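Local coordinates for LPXTG cell wall surface protein (Streptococcus gordonii, PDB 4IGB) that is anchored to the streptococcal cell wall and probably serves as a surface adhesin, of whose N-terminal region the second domain, N2, holds these contacts, at residues Tyr313-Lys318 / Ile391-Ala396; Val336-Glu341 / Gly369-Val374; Leu343-Leu348 / Tyr363-Thr368; Lys408-Val413 / Gln426-Leu431. All blocks are in the same frame, centred on the assembly; numbering follows the deposited sequence.

Contact 1. Residues Tyr313-Lys318 / Ile391-Ala396; sequences YKATFK and ITYKTA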
# COMPACT_ATOMS: atom_id res chain seq x y z
N TYR B 313 -13.09 3.87 -30.51
CA TYR B 313 -12.24 4.12 -29.36
C TYR B 313 -10.90 3.42 -29.50
O TYR B 313 -10.84 2.23 -29.78
CB TYR B 313 -12.94 3.64 -28.08
CG TYR B 313 -14.22 4.41 -27.75
CD1 TYR B 313 -14.16 5.72 -27.27
CD2 TYR B 313 -15.46 3.82 -27.90
CE1 TYR B 313 -15.32 6.43 -26.96
CE2 TYR B 313 -16.64 4.53 -27.59
CZ TYR B 313 -16.55 5.83 -27.12
OH TYR B 313 -17.69 6.53 -26.81
N LYS B 314 -9.82 4.17 -29.33
CA LYS B 314 -8.49 3.59 -29.34
C LYS B 314 -7.91 3.71 -27.95
O LYS B 314 -7.78 4.81 -27.40
CB LYS B 314 -7.58 4.32 -30.33
CG LYS B 314 -6.21 3.66 -30.52
CD LYS B 314 -5.37 4.46 -31.53
CE LYS B 314 -3.97 3.87 -31.71
NZ LYS B 314 -3.08 4.76 -32.52
N ALA B 315 -7.57 2.57 -27.36
CA ALA B 315 -7.00 2.56 -26.03
C ALA B 315 -5.61 1.94 -26.04
O ALA B 315 -5.41 0.83 -26.54
CB ALA B 315 -7.90 1.82 -25.06
N THR B 316 -4.66 2.66 -25.47
CA THR B 316 -3.29 2.19 -25.40
C THR B 316 -2.91 1.88 -23.96
O THR B 316 -2.95 2.76 -23.09
CB THR B 316 -2.36 3.26 -25.93
OG1 THR B 316 -2.76 3.57 -27.28
CG2 THR B 316 -0.91 2.78 -25.89
N PHE B 317 -2.55 0.63 -23.70
CA PHE B 317 -2.29 0.21 -22.32
C PHE B 317 -0.81 -0.03 -22.11
O PHE B 317 -0.23 -0.90 -22.74
CB PHE B 317 -3.09 -1.06 -21.99
CG PHE B 317 -4.58 -0.90 -22.17
CD1 PHE B 317 -5.38 -0.51 -21.11
CD2 PHE B 317 -5.17 -1.13 -23.40
CE1 PHE B 317 -6.75 -0.34 -21.27
CE2 PHE B 317 -6.55 -0.97 -23.57
CZ PHE B 317 -7.34 -0.57 -22.50
N LYS B 318 -0.20 0.72 -21.20
CA LYS B 318 1.18 0.43 -20.83
C LYS B 318 1.19 -0.69 -19.80
O LYS B 318 0.42 -0.67 -18.84
CB LYS B 318 1.89 1.68 -20.28
CG LYS B 318 3.35 1.47 -19.83
CD LYS B 318 3.42 0.73 -18.50
CE LYS B 318 4.32 1.39 -17.47
NZ LYS B 318 5.68 1.79 -17.94
N ILE B 391 -5.96 -1.47 -27.99
CA ILE B 391 -7.25 -2.06 -28.34
C ILE B 391 -8.10 -1.02 -29.03
O ILE B 391 -8.31 0.08 -28.51
CB ILE B 391 -8.00 -2.58 -27.12
CG1 ILE B 391 -7.14 -3.56 -26.34
CG2 ILE B 391 -9.34 -3.18 -27.54
CD1 ILE B 391 -7.79 -4.07 -25.10
N THR B 392 -8.60 -1.37 -30.21
CA THR B 392 -9.45 -0.46 -30.96
C THR B 392 -10.88 -0.99 -31.01
O THR B 392 -11.13 -2.07 -31.53
CB THR B 392 -8.88 -0.26 -32.38
OG1 THR B 392 -7.52 0.18 -32.26
CG2 THR B 392 -9.68 0.79 -33.13
N TYR B 393 -11.81 -0.23 -30.44
CA TYR B 393 -13.21 -0.65 -30.36
C TYR B 393 -14.06 0.10 -31.37
O TYR B 393 -14.12 1.33 -31.34
CB TYR B 393 -13.78 -0.36 -28.98
CG TYR B 393 -12.98 -0.88 -27.79
CD1 TYR B 393 -13.29 -2.09 -27.19
CD2 TYR B 393 -11.95 -0.12 -27.24
CE1 TYR B 393 -12.59 -2.54 -26.09
CE2 TYR B 393 -11.24 -0.57 -26.13
CZ TYR B 393 -11.57 -1.78 -25.56
OH TYR B 393 -10.87 -2.23 -24.46
N LYS B 394 -14.72 -0.63 -32.24
CA LYS B 394 -15.66 -0.04 -33.17
C LYS B 394 -17.06 -0.09 -32.57
O LYS B 394 -17.54 -1.17 -32.20
CB LYS B 394 -15.64 -0.78 -34.51
CG LYS B 394 -14.36 -0.59 -35.32
CD LYS B 394 -14.43 -1.35 -36.64
CE LYS B 394 -13.23 -1.05 -37.53
NZ LYS B 394 -13.24 -1.86 -38.79
N THR B 395 -17.71 1.07 -32.45
CA THR B 395 -19.11 1.12 -32.06
C THR B 395 -19.87 2.02 -33.03
O THR B 395 -19.27 2.69 -33.89
CB THR B 395 -19.31 1.69 -30.64
OG1 THR B 395 -19.04 3.09 -30.64
CG2 THR B 395 -18.39 1.00 -29.64
N ALA B 396 -21.20 2.06 -32.89
CA ALA B 396 -22.01 3.02 -33.64
C ALA B 396 -23.25 3.39 -32.84
O ALA B 396 -23.85 2.54 -32.20
CB ALA B 396 -22.38 2.47 -35.02

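Contact 2. Residues Val336-Glu341 / Gly369-Val374; sequences VQKFDE and GQTVTV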
# COMPACT_ATOMS: atom_id res chain seq x y z
N VAL B 336 -11.33 -3.42 -19.33
CA VAL B 336 -12.77 -3.39 -19.21
C VAL B 336 -13.29 -2.12 -19.84
O VAL B 336 -12.95 -1.03 -19.40
CB VAL B 336 -13.22 -3.37 -17.73
CG1 VAL B 336 -14.73 -3.23 -17.63
CG2 VAL B 336 -12.76 -4.62 -17.00
N GLN B 337 -14.11 -2.28 -20.87
CA GLN B 337 -14.81 -1.16 -21.49
C GLN B 337 -16.28 -1.19 -21.06
O GLN B 337 -16.83 -2.25 -20.78
CB GLN B 337 -14.77 -1.26 -23.01
CG GLN B 337 -13.89 -0.25 -23.70
CD GLN B 337 -14.38 1.19 -23.61
OE1 GLN B 337 -15.28 1.52 -22.83
NE2 GLN B 337 -13.79 2.07 -24.43
N LYS B 338 -16.91 -0.02 -21.01
CA LYS B 338 -18.35 0.00 -20.86
C LYS B 338 -18.89 1.14 -21.70
O LYS B 338 -18.46 2.28 -21.56
CB LYS B 338 -18.77 0.15 -19.40
CG LYS B 338 -20.29 0.09 -19.20
CD LYS B 338 -20.67 0.22 -17.72
CE LYS B 338 -22.18 0.24 -17.55
NZ LYS B 338 -22.56 0.86 -16.24
N PHE B 339 -19.81 0.83 -22.59
CA PHE B 339 -20.24 1.81 -23.57
C PHE B 339 -21.54 2.48 -23.21
O PHE B 339 -22.49 1.83 -22.78
CB PHE B 339 -20.36 1.15 -24.94
CG PHE B 339 -19.06 0.61 -25.46
CD1 PHE B 339 -18.06 1.47 -25.91
CD2 PHE B 339 -18.82 -0.76 -25.49
CE1 PHE B 339 -16.86 0.97 -26.38
CE2 PHE B 339 -17.62 -1.25 -25.96
CZ PHE B 339 -16.64 -0.38 -26.41
N ASP B 340 -21.58 3.80 -23.39
CA ASP B 340 -22.82 4.55 -23.25
C ASP B 340 -23.95 3.80 -23.97
O ASP B 340 -23.75 3.25 -25.05
CB ASP B 340 -22.63 5.95 -23.83
CG ASP B 340 -23.81 6.86 -23.58
OD1 ASP B 340 -23.64 7.92 -22.93
OD2 ASP B 340 -24.92 6.54 -24.05
N GLU B 341 -25.13 3.77 -23.34
CA GLU B 341 -26.28 3.01 -23.85
C GLU B 341 -26.73 3.45 -25.25
O GLU B 341 -27.44 2.70 -25.93
CB GLU B 341 -27.45 3.09 -22.87
CG GLU B 341 -27.26 2.15 -21.68
CD GLU B 341 -28.20 2.44 -20.52
OE1 GLU B 341 -28.95 3.43 -20.59
OE2 GLU B 341 -28.16 1.66 -19.54
N GLY B 369 -23.95 -7.19 -21.81
CA GLY B 369 -24.68 -5.96 -22.08
C GLY B 369 -23.78 -4.94 -22.76
O GLY B 369 -23.20 -5.23 -23.81
N GLN B 370 -23.66 -3.77 -22.15
CA GLN B 370 -22.78 -2.71 -22.63
C GLN B 370 -21.31 -2.84 -22.18
O GLN B 370 -20.45 -2.06 -22.59
CB GLN B 370 -23.34 -1.35 -22.20
CG GLN B 370 -24.67 -1.00 -22.88
CD GLN B 370 -24.52 -0.77 -24.38
OE1 GLN B 370 -24.79 -1.66 -25.19
NE2 GLN B 370 -24.09 0.43 -24.75
N THR B 371 -21.02 -3.82 -21.33
CA THR B 371 -19.63 -4.03 -20.90
C THR B 371 -18.89 -5.03 -21.77
O THR B 371 -19.37 -6.14 -22.00
CB THR B 371 -19.56 -4.51 -19.45
OG1 THR B 371 -20.12 -3.50 -18.60
CG2 THR B 371 -18.11 -4.77 -19.04
N VAL B 372 -17.72 -4.64 -22.26
CA VAL B 372 -16.88 -5.54 -23.04
C VAL B 372 -15.49 -5.68 -22.43
O VAL B 372 -14.79 -4.68 -22.23
CB VAL B 372 -16.75 -5.08 -24.50
CG1 VAL B 372 -15.74 -5.95 -25.24
CG2 VAL B 372 -18.11 -5.13 -25.18
N THR B 373 -15.11 -6.91 -22.12
CA THR B 373 -13.88 -7.15 -21.37
C THR B 373 -12.89 -7.97 -22.18
O THR B 373 -13.21 -9.05 -22.66
CB THR B 373 -14.16 -7.85 -20.04
OG1 THR B 373 -14.96 -6.99 -19.22
CG2 THR B 373 -12.87 -8.19 -19.30
N VAL B 374 -11.68 -7.44 -22.33
CA VAL B 374 -10.62 -8.19 -22.97
C VAL B 374 -9.70 -8.78 -21.92
O VAL B 374 -9.23 -8.08 -21.03
CB VAL B 374 -9.81 -7.32 -23.93
CG1 VAL B 374 -8.59 -8.09 -24.45
CG2 VAL B 374 -10.69 -6.84 -25.07

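Contact 3. Residues Leu343-Leu348 / Tyr363-Thr368; sequences LDYKEL and YTIEKT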
# COMPACT_ATOMS: atom_id res chain seq x y z
N LEU B 343 -24.85 3.66 -27.67
CA LEU B 343 -23.92 3.03 -28.60
C LEU B 343 -24.14 1.53 -28.67
O LEU B 343 -24.41 0.88 -27.66
CB LEU B 343 -22.47 3.27 -28.16
CG LEU B 343 -21.87 4.68 -28.20
CD1 LEU B 343 -20.43 4.62 -27.65
CD2 LEU B 343 -21.90 5.28 -29.61
N ASP B 344 -24.03 0.98 -29.87
CA ASP B 344 -23.92 -0.47 -30.04
C ASP B 344 -22.45 -0.86 -30.27
O ASP B 344 -21.80 -0.33 -31.17
CB ASP B 344 -24.75 -0.94 -31.23
CG ASP B 344 -26.24 -0.73 -31.04
OD1 ASP B 344 -26.70 -0.67 -29.88
OD2 ASP B 344 -26.95 -0.61 -32.07
N TYR B 345 -21.95 -1.79 -29.48
CA TYR B 345 -20.63 -2.36 -29.69
C TYR B 345 -20.62 -3.21 -30.96
O TYR B 345 -21.45 -4.10 -31.12
CB TYR B 345 -20.21 -3.22 -28.50
CG TYR B 345 -19.02 -4.12 -28.78
CD1 TYR B 345 -17.73 -3.59 -28.88
CD2 TYR B 345 -19.18 -5.49 -28.95
CE1 TYR B 345 -16.64 -4.41 -29.14
CE2 TYR B 345 -18.10 -6.31 -29.22
CZ TYR B 345 -16.83 -5.77 -29.31
OH TYR B 345 -15.75 -6.58 -29.57
N LYS B 346 -19.66 -2.95 -31.85
CA LYS B 346 -19.56 -3.71 -33.10
C LYS B 346 -18.48 -4.80 -33.06
O LYS B 346 -18.78 -5.98 -33.24
CB LYS B 346 -19.36 -2.78 -34.29
CG LYS B 346 -20.60 -1.95 -34.60
CD LYS B 346 -20.28 -0.79 -35.52
CE LYS B 346 -19.76 -1.23 -36.89
NZ LYS B 346 -19.69 -0.04 -37.79
N GLU B 347 -17.23 -4.41 -32.84
CA GLU B 347 -16.13 -5.36 -32.77
C GLU B 347 -14.91 -4.62 -32.29
O GLU B 347 -14.95 -3.40 -32.14
CB GLU B 347 -15.84 -5.92 -34.16
CG GLU B 347 -15.49 -4.81 -35.14
CD GLU B 347 -15.26 -5.31 -36.55
OE1 GLU B 347 -16.25 -5.63 -37.23
OE2 GLU B 347 -14.10 -5.37 -36.99
N LEU B 348 -13.82 -5.34 -32.06
CA LEU B 348 -12.56 -4.71 -31.64
C LEU B 348 -11.36 -5.50 -32.14
O LEU B 348 -11.48 -6.68 -32.47
CB LEU B 348 -12.49 -4.62 -30.11
CG LEU B 348 -12.41 -5.95 -29.38
CD1 LEU B 348 -11.00 -6.54 -29.43
CD2 LEU B 348 -12.83 -5.77 -27.93
N TYR B 363 -5.83 -13.31 -26.64
CA TYR B 363 -6.82 -12.72 -25.76
C TYR B 363 -8.19 -13.35 -25.98
O TYR B 363 -8.42 -14.03 -26.99
CB TYR B 363 -6.90 -11.21 -26.00
CG TYR B 363 -7.45 -10.83 -27.36
CD1 TYR B 363 -8.81 -10.63 -27.56
CD2 TYR B 363 -6.60 -10.67 -28.45
CE1 TYR B 363 -9.31 -10.27 -28.81
CE2 TYR B 363 -7.08 -10.32 -29.70
CZ TYR B 363 -8.43 -10.11 -29.87
OH TYR B 363 -8.90 -9.75 -31.12
N THR B 364 -9.08 -13.13 -25.03
CA THR B 364 -10.49 -13.50 -25.18
C THR B 364 -11.36 -12.28 -24.89
O THR B 364 -10.91 -11.33 -24.25
CB THR B 364 -10.91 -14.61 -24.23
OG1 THR B 364 -10.72 -14.18 -22.88
CG2 THR B 364 -10.10 -15.87 -24.48
N ILE B 365 -12.60 -12.34 -25.35
CA ILE B 365 -13.49 -11.21 -25.26
C ILE B 365 -14.75 -11.67 -24.56
O ILE B 365 -15.37 -12.66 -24.95
CB ILE B 365 -13.90 -10.69 -26.64
CG1 ILE B 365 -12.69 -10.10 -27.38
CG2 ILE B 365 -14.99 -9.65 -26.51
CD1 ILE B 365 -13.04 -9.65 -28.78
N GLU B 366 -15.12 -10.96 -23.51
CA GLU B 366 -16.33 -11.25 -22.78
C GLU B 366 -17.24 -10.04 -22.88
O GLU B 366 -16.82 -8.92 -22.58
CB GLU B 366 -16.01 -11.55 -21.32
CG GLU B 366 -17.24 -11.63 -20.43
CD GLU B 366 -16.89 -11.98 -19.01
OE1 GLU B 366 -16.09 -12.92 -18.80
OE2 GLU B 366 -17.41 -11.31 -18.09
N LYS B 367 -18.47 -10.26 -23.33
CA LYS B 367 -19.44 -9.18 -23.42
C LYS B 367 -20.63 -9.45 -22.50
O LYS B 367 -21.26 -10.51 -22.56
CB LYS B 367 -19.91 -8.99 -24.86
CG LYS B 367 -20.85 -7.80 -25.05
CD LYS B 367 -21.24 -7.61 -26.50
CE LYS B 367 -22.13 -6.39 -26.69
NZ LYS B 367 -23.45 -6.55 -25.99
N THR B 368 -20.94 -8.48 -21.65
CA THR B 368 -22.16 -8.52 -20.86
C THR B 368 -22.89 -7.20 -21.01
O THR B 368 -22.49 -6.20 -20.41
CB THR B 368 -21.89 -8.78 -19.37
OG1 THR B 368 -21.09 -9.96 -19.23
CG2 THR B 368 -23.20 -8.98 -18.63
O HOH W 1 -11.50 -9.72 -31.92

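Contact 4. Residues Lys408-Val413 / Gln426-Leu431; sequences KIDNTV and QVSTAL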
# COMPACT_ATOMS: atom_id res chain seq x y z
N LYS B 408 -23.46 14.69 -24.07
CA LYS B 408 -22.28 14.15 -24.74
C LYS B 408 -22.10 12.68 -24.39
O LYS B 408 -22.54 12.22 -23.34
CB LYS B 408 -21.03 14.93 -24.34
CG LYS B 408 -20.78 14.90 -22.84
CD LYS B 408 -19.75 15.94 -22.41
CE LYS B 408 -19.59 15.94 -20.87
NZ LYS B 408 -18.20 15.60 -20.42
N ILE B 409 -21.48 11.93 -25.29
CA ILE B 409 -21.20 10.54 -24.98
C ILE B 409 -19.80 10.46 -24.40
O ILE B 409 -18.83 10.84 -25.06
CB ILE B 409 -21.31 9.63 -26.21
CG1 ILE B 409 -22.74 9.65 -26.75
CG2 ILE B 409 -20.90 8.21 -25.85
CD1 ILE B 409 -22.85 9.11 -28.16
N ASP B 410 -19.72 10.01 -23.15
CA ASP B 410 -18.46 9.84 -22.44
C ASP B 410 -17.97 8.41 -22.52
O ASP B 410 -18.76 7.48 -22.75
CB ASP B 410 -18.62 10.23 -20.96
CG ASP B 410 -18.84 11.72 -20.77
OD1 ASP B 410 -18.33 12.50 -21.60
OD2 ASP B 410 -19.53 12.11 -19.81
N ASN B 411 -16.67 8.22 -22.31
CA ASN B 411 -16.12 6.87 -22.25
C ASN B 411 -14.83 6.83 -21.43
O ASN B 411 -14.03 7.78 -21.43
CB ASN B 411 -15.90 6.34 -23.67
CG ASN B 411 -15.42 4.91 -23.68
OD1 ASN B 411 -14.24 4.65 -23.93
ND2 ASN B 411 -16.32 3.97 -23.41
N THR B 412 -14.65 5.73 -20.70
CA THR B 412 -13.45 5.50 -19.89
C THR B 412 -13.16 4.01 -19.96
O THR B 412 -14.08 3.19 -19.97
CB THR B 412 -13.67 5.94 -18.42
OG1 THR B 412 -13.75 7.37 -18.36
CG2 THR B 412 -12.52 5.49 -17.50
N VAL B 413 -11.89 3.64 -20.05
CA VAL B 413 -11.57 2.23 -20.05
C VAL B 413 -10.66 1.98 -18.87
O VAL B 413 -9.98 2.90 -18.43
CB VAL B 413 -10.96 1.74 -21.39
CG1 VAL B 413 -9.51 2.25 -21.58
CG2 VAL B 413 -11.01 0.24 -21.45
N GLN B 426 -10.76 10.12 -19.39
CA GLN B 426 -12.10 10.11 -19.97
C GLN B 426 -12.13 10.89 -21.29
O GLN B 426 -11.49 11.93 -21.42
CB GLN B 426 -13.12 10.68 -18.99
CG GLN B 426 -14.55 10.60 -19.50
CD GLN B 426 -15.53 11.32 -18.60
OE1 GLN B 426 -16.29 10.69 -17.86
NE2 GLN B 426 -15.51 12.65 -18.65
N VAL B 427 -12.89 10.40 -22.27
CA VAL B 427 -13.03 11.13 -23.53
C VAL B 427 -14.48 11.45 -23.79
O VAL B 427 -15.37 10.91 -23.14
CB VAL B 427 -12.49 10.34 -24.76
CG1 VAL B 427 -10.98 10.11 -24.64
CG2 VAL B 427 -13.26 9.03 -24.96
N SER B 428 -14.72 12.33 -24.75
CA SER B 428 -16.06 12.80 -25.00
C SER B 428 -16.37 12.96 -26.48
O SER B 428 -15.56 13.49 -27.24
CB SER B 428 -16.30 14.13 -24.30
OG SER B 428 -17.03 13.95 -23.10
N THR B 429 -17.54 12.49 -26.88
CA THR B 429 -18.07 12.80 -28.20
C THR B 429 -19.32 13.66 -28.06
O THR B 429 -20.34 13.22 -27.51
CB THR B 429 -18.38 11.52 -28.98
OG1 THR B 429 -17.16 10.77 -29.13
CG2 THR B 429 -18.95 11.87 -30.35
N ALA B 430 -19.23 14.90 -28.54
CA ALA B 430 -20.33 15.85 -28.46
C ALA B 430 -21.43 15.50 -29.46
O ALA B 430 -21.15 15.02 -30.56
CB ALA B 430 -19.83 17.26 -28.71
N LEU B 431 -22.67 15.75 -29.08
CA LEU B 431 -23.81 15.47 -29.95
C LEU B 431 -24.29 16.73 -30.66
O LEU B 431 -24.44 17.79 -30.04
CB LEU B 431 -24.95 14.85 -29.15
CG LEU B 431 -24.75 13.41 -28.69
CD1 LEU B 431 -26.07 12.78 -28.27
CD2 LEU B 431 -24.08 12.58 -29.78
O HOH W 2 -17.26 9.03 -26.94
O HOH W 3 -16.57 7.97 -18.65

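Contact 1. Residues Tyr313-Lys318 / Ile391-Ala396
Tyr313 and Tyr393 sit directly opposite each other in a pair of antiparallel strands, and they are a worked example of aromatic neighbours that share a sheet face without stacking. In both residues CG lies anti to the carbonyl carbon (chi1 -65° and -51°), but because the chains run in opposite senses the rings part company. The Tyr393 ring turns back along its neighbour, its edge near Tyr313 O and Ala315 CB, the latter 4.2 Å from Tyr393 CE2. The Tyr313 ring goes the other way, CE2 coming 4.1 Å from OG1 of Thr395, a hydroxyl that is itself bonded to Val311 O. The two tyrosine side chains touch where Tyr313 CB meets ring atom CD2 of Tyr393, at 4.0 Å. Ile391 links the Tyr393 ring to Phe317 through two branches: its CG2 lies over one face of the Tyr393 ring, offset toward the rim, while its CD1 meets Phe317 CE2 at 3.7 Å. Reciprocal backbone bonds lock this register, Tyr313 N to Tyr393 O at 2.9 Å and Tyr393 N to Tyr313 O at 2.7 Å, with a matching couple between Ala315 and Ile391. Strand 295-304 adjoins segment 313-318 and strand 343-352 adjoins segment 391-396 in the same sheet, while the aromatic face packs against strands 333-338 and 409-417 across the interior of the N2 beta sandwich.

Contact 2. Residues Val336-Glu341 / Gly369-Val374
An antiparallel strand pair of the N2 sandwich, running out into a turn, brings Val336-Lys338 alongside Thr371-Thr373. Gln337 and Val372 form its hydrogen-bonded pair, Gln337 N to Val372 O at 2.8 Å and Val372 N to Gln337 O at 2.9 Å. Non-hydrogen-bonded pairs flank it, and their side chains share a face. There Val336 and Thr373 run next to each other in the same direction, Val336 CG1 also touches Thr371 CG2 at 4.0 Å, and the extended Lys338 chain passes Thr371 OG1 with its CG at 3.6 Å.

Segment 369-374 begins at the tight turn of the hairpin made by strands 363-368 and 371-376, where Gly369 takes a positive phi, and the Gln370 side chain from that turn carries the contact on to Phe339 and the residues after it. Its CG is anti to the carbonyl carbon, and a bend at chi2 (-67°) carries CD round toward the Phe339-Glu341 backbone. NE2 gives a hydrogen bond to Phe339 O at 2.9 Å, arriving well above the carbonyl plane, and a second to Leu343 O. Phe339 N in turn bonds Gln370 O at 3.0 Å, a two-way grip between the two residues. On the other face of the sheet, toward the sandwich interior, the Phe339 ring receives Val372 CG2 at its edge, in plane, 4.0 Å from CE2. Gln337 OE1 hangs over one face of that ring near the rim, and its amide partner NE2 is bonded to Asn411 OD1 of strand 409-417.

Contact 3. Residues Leu343-Leu348 / Tyr363-Thr368
Tyr363 OH and Leu348 O are joined by a single water, 2.7 Å from the phenol oxygen and 3.1 Å from the carbonyl, to which the water donates. It lies at the edge of the tyrosine ring, in its plane. No direct hydrogen bond spans the two segments, whose axes stay 10.2 Å apart, so side chains must bridge the distance. Leu348 and Ile365 do so tip to tip, CD1 to CD1 at 3.8 Å. The leucine CG stands between the backbone N and the carbonyl carbon (chi1 66°), and its CD1 also lies 4.1 Å from Tyr363 CE1 as the two side chains slide past each other. Tyr345 and Lys367 likewise slide by in opposite directions: the methylene CE of Lys367 lies 3.8 Å from ring atom CD2 of Tyr345, while NZ turns at chi4 to bond Gly369 O. Strand 343-352 carries a classic beta bulge at Lys346 and Glu347, opposite Lys394. The two strands belong to facing layers of the N2 sandwich, and this is a lateral seam between them. Its chemistry is mostly carbon-to-carbon contact near the surface with one water-mediated polar link, so the strands are joined by their side chains and not by backbone pairing.

Contact 4. Residues Lys408-Val413 / Gln426-Leu431
Ile409 and Thr429, and two residues along Asn411 and Val427, form hydrogen-bonded pairs of antiparallel strands whose directions differ by 169°, with Thr429 N to Ile409 O at 2.8 Å and Val427 N to Asn411 O at 3.0 Å. Between these pairs Asp410 and Ser428 share the opposite face, and a small polar cluster grows round them. Asp410 OD1 and Ser428 OG lie 2.5 Å apart; Lys408 NZ, swung in at chi4 (119°), makes a weak bond to the serine OG at 3.4 Å and a salt bridge to Asp410 OD1 at 3.3 Å. The Gln426 amide stacks on the Asp410 carboxylate, their planes only 12° apart, with Gln426 CD 4.0 Å from Asp410 CG. Thr412 crosses the glutamine chain at about a right angle, OG1 coming 3.4 Å from Gln426 CB, and a water links that hydroxyl to Gln426 OE1. Another water joins Ile409 O to Thr429 OG1, which is also bonded to Pro300 O. On the face of Ile409, Asn411 and Thr429, Ile409 CD1 meets Leu431 CD2 at 4.0 Å. Strand 409-417 is flanked on its other edge by 333-338, while 427-432 runs parallel to 295-304, the strand that also pairs with 310-317; Ile409 and Asn411 reach Tyr313 of strand 310-317 across the sandwich.

Overall arrangement
Followed from the N terminus, the chain opens contact 1 at 313-318, contact 2 at 336-341 and contact 3 at 343-348, then closes them in reverse. Residues 363-368 complete contact 3, the hairpin turn leads at once into 369-374 to complete contact 2, and 391-396 completes contact 1. The three loops therefore sit one within another and none cross. Contact 4 follows in series, 426-431 returning on 408-413. Contact 1 belongs to one layer of the N2 sandwich, contact 2 to the facing layer, and contact 4 continues that layer through 409-417, next to 333-338, to 427-432, which pairs on with 295-304 of the first; contact 3 joins the layers at the side.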